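Local structure of NRPS (Penicillium fellutanum, 6NKI) at residues A[264-267]-A[268-271]; A[367-370]-A[371-374]. The protein forms part of a non-ribosomal peptide synthetase and has a Rossmann-type nucleotide-binding fold, modelled with bound NADPH. All blocks are in the same frame, centred on the assembly; numbering follows the deposited sequence.

Interaction 1: A[264-267]-A[268-271]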
# COMPACT_ATOMS: atom_id res chain seq x y z
N SER A 264 -6.60 10.13 -25.29
CA SER A 264 -5.61 10.95 -24.60
C SER A 264 -6.13 12.33 -24.23
O SER A 264 -5.35 13.16 -23.75
CB SER A 264 -4.35 11.10 -25.46
OG SER A 264 -3.43 11.98 -24.84
N ASP A 265 -7.42 12.60 -24.43
CA ASP A 265 -7.94 13.94 -24.19
C ASP A 265 -8.36 14.16 -22.75
O ASP A 265 -8.86 15.24 -22.42
CB ASP A 265 -9.12 14.23 -25.12
CG ASP A 265 -8.69 14.39 -26.57
OD1 ASP A 265 -7.51 14.75 -26.79
OD2 ASP A 265 -9.53 14.17 -27.47
N GLU A 266 -8.13 13.19 -21.87
CA GLU A 266 -8.50 13.31 -20.47
C GLU A 266 -7.32 13.01 -19.56
O GLU A 266 -7.50 12.46 -18.47
CB GLU A 266 -9.64 12.37 -20.13
CG GLU A 266 -9.27 10.92 -20.38
CD GLU A 266 -10.26 10.00 -19.75
OE1 GLU A 266 -11.15 10.52 -19.04
OE2 GLU A 266 -10.17 8.77 -19.98
N SER A 267 -6.10 13.34 -20.00
CA SER A 267 -4.91 13.00 -19.21
C SER A 267 -4.94 13.62 -17.81
O SER A 267 -4.40 13.03 -16.86
CB SER A 267 -3.65 13.43 -19.96
OG SER A 267 -3.40 12.54 -21.02
N ASP A 268 -5.59 14.77 -17.65
CA ASP A 268 -5.65 15.40 -16.35
C ASP A 268 -6.83 14.93 -15.51
O ASP A 268 -6.97 15.35 -14.36
CB ASP A 268 -5.68 16.93 -16.53
CG ASP A 268 -5.15 17.68 -15.31
OD1 ASP A 268 -4.82 17.04 -14.29
OD2 ASP A 268 -5.01 18.92 -15.41
N ASN A 269 -7.69 14.05 -16.05
CA ASN A 269 -8.76 13.50 -15.24
C ASN A 269 -8.24 12.47 -14.25
O ASN A 269 -7.13 11.93 -14.38
CB ASN A 269 -9.85 12.81 -16.08
CG ASN A 269 -10.77 13.78 -16.78
OD1 ASN A 269 -10.91 14.94 -16.39
ND2 ASN A 269 -11.51 13.27 -17.74
N TRP A 270 -9.08 12.16 -13.28
CA TRP A 270 -8.75 11.25 -12.19
C TRP A 270 -9.49 9.92 -12.36
O TRP A 270 -10.69 9.90 -12.68
CB TRP A 270 -9.11 11.87 -10.84
CG TRP A 270 -8.69 10.97 -9.76
CD1 TRP A 270 -9.44 10.00 -9.18
CD2 TRP A 270 -7.42 10.94 -9.13
NE1 TRP A 270 -8.70 9.34 -8.23
CE2 TRP A 270 -7.46 9.91 -8.17
CE3 TRP A 270 -6.25 11.68 -9.29
CZ2 TRP A 270 -6.38 9.61 -7.37
CZ3 TRP A 270 -5.17 11.38 -8.48
CH2 TRP A 270 -5.24 10.35 -7.54
N LEU A 271 -8.77 8.83 -12.11
CA LEU A 271 -9.27 7.46 -12.24
C LEU A 271 -9.24 6.78 -10.86
O LEU A 271 -8.17 6.65 -10.25
CB LEU A 271 -8.41 6.66 -13.22
CG LEU A 271 -8.80 5.23 -13.58
CD1 LEU A 271 -10.02 5.24 -14.50
CD2 LEU A 271 -7.65 4.41 -14.18
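Asn269 meets Glu266 twice, once through its backbone and once through its side chain, across a type I beta turn running from Glu266 to Asn269. The backbone bond that closes the turn goes from Asn269 N to Glu266 O, 2.9 Å. Outside the ring of the turn, Asn269 ND2 donates to Glu266 OE1 over 3.1 Å, and the bond is nearly straight, with an N-H...O angle of 167°. The oxygen receives it on its anti lone pair, the one facing away from OE2, and lies almost in the plane of the asparagine amide. Even so, the two flat groups are turned strongly against each other, with carboxylate and amide planes 83° apart. The glutamate starts with CG tucked between the backbone N and the carbonyl carbon (chi1 61°), and from there the extended chain carries OE1 across the asparagine side chain, the two crossing at about a right angle. Ser267 and Asp268 occupy the two corner positions of the turn. Ser267 OG reaches back to Ser264 O, a weak hydrogen bond at 3.4 Å. The turn leads from strand 261-263 into strand 270-275, the middle strand of a small mixed sheet. Backbone bonds from Ser267 to Ser320 and from Asn269 to Met319 tie it to the start of helix 319-330, whose Met319 also packs on the Glu266 side chain. Packing between the pair is confined to Glu266 CB against the asparagine amide and Asn269 CB beside the carbonyl oxygen of Glu266.

Interaction 2: A[367-370]-A[371-374]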
# COMPACT_ATOMS: atom_id res chain seq x y z
N ARG A 367 -20.41 5.83 -24.50
CA ARG A 367 -21.07 6.89 -25.25
C ARG A 367 -21.49 8.03 -24.33
O ARG A 367 -21.54 9.19 -24.76
CB ARG A 367 -22.27 6.33 -26.00
CG ARG A 367 -21.93 5.36 -27.12
CD ARG A 367 -23.19 4.96 -27.91
NE ARG A 367 -22.87 4.04 -29.01
CZ ARG A 367 -22.98 2.72 -28.95
NH1 ARG A 367 -23.45 2.14 -27.86
NH2 ARG A 367 -22.66 1.98 -30.00
N ALA A 368 -21.78 7.73 -23.07
CA ALA A 368 -22.14 8.78 -22.12
C ALA A 368 -20.90 9.54 -21.67
O ALA A 368 -20.88 10.78 -21.70
CB ALA A 368 -22.88 8.19 -20.92
N SER A 369 -19.87 8.80 -21.25
CA SER A 369 -18.65 9.44 -20.76
C SER A 369 -17.94 10.21 -21.87
O SER A 369 -17.59 11.38 -21.70
CB SER A 369 -17.71 8.38 -20.17
OG SER A 369 -17.25 7.47 -21.16
N GLY A 370 -17.75 9.57 -23.02
CA GLY A 370 -17.02 10.18 -24.12
C GLY A 370 -15.78 9.38 -24.45
O GLY A 370 -14.74 9.94 -24.81
N GLY A 371 -15.88 8.05 -24.33
CA GLY A 371 -14.73 7.19 -24.47
C GLY A 371 -13.70 7.35 -23.37
O GLY A 371 -12.57 6.89 -23.52
N CYS A 372 -14.08 7.96 -22.26
CA CYS A 372 -13.13 8.40 -21.26
C CYS A 372 -13.46 7.75 -19.92
O CYS A 372 -14.51 8.02 -19.32
CB CYS A 372 -13.12 9.93 -21.20
SG CYS A 372 -14.66 10.79 -20.83
N LEU A 373 -12.58 6.86 -19.48
CA LEU A 373 -12.55 6.36 -18.11
C LEU A 373 -12.28 7.52 -17.15
O LEU A 373 -11.92 8.63 -17.55
CB LEU A 373 -11.44 5.32 -17.94
CG LEU A 373 -11.57 4.06 -18.79
CD1 LEU A 373 -10.36 3.16 -18.59
CD2 LEU A 373 -12.87 3.35 -18.43
N GLY A 374 -12.45 7.28 -15.86
CA GLY A 374 -12.08 8.32 -14.92
C GLY A 374 -12.92 9.58 -15.02
O GLY A 374 -13.86 9.69 -15.79
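Ser369 and Cys372 face each other where helix 363-369 gives way to loop. The hydroxyl oxygen of Ser369, OG, accepts a weak hydrogen bond from Cys372 N at 3.4 Å, with an N-H...O angle of 151°. Around this bond the two residues pack against each other. Ser369 CB lies 3.9 Å from Cys372 SG and 3.3 Å from Cys372 O, so the methylene sits beside both the thiol and the carbonyl of the cysteine. The sulfur is also set over the end of the helix, with SG 3.1 Å from Ser369 O. It gets there because SG stands between its own backbone N and carbonyl carbon (chi1 59°), turned back toward the helix rather than along the departing chain. Ser369 OG has its stronger partner one turn earlier, in the carbonyl of Leu366, so the hydroxyl joins the last turn of the helix to the loop beyond it. The fold-back itself comes from the glycine pair in between. Gly370 leaves helical geometry with a phi of 119°, and Gly371 also has a positive phi, which brings Cys372 round to the serine. Farther out, Asn263 ND2 hydrogen-bonds Gly371 O and so anchors the second glycine to the end of strand 261-263. A glycine with positive phi just past the last helical residue, reversing the chain, is a classic way for a helix C-terminus to end.

How the interactions relate
Both interactions are local and partly buried, one a beta turn and the other a helix end, and their centres lie about 10 Å apart on the same side of the chain's centre. Their chemistry differs: 264-271 has a carboxylate-amide bond beside a backbone-closed beta turn, whereas 367-374 depends on glycine backbone geometry, with one weak bond to a serine hydroxyl that is held more firmly by Leu366 O. One leads into a strand, the other ends a helix. They touch directly where Leu271 CD1 packs 3.7 Å from Leu373 CB, and the Glu266 side chain rests on Cys372. Asn263 also joins them, its OD1 accepting from Asp265 N and its ND2 donating to Gly371 O.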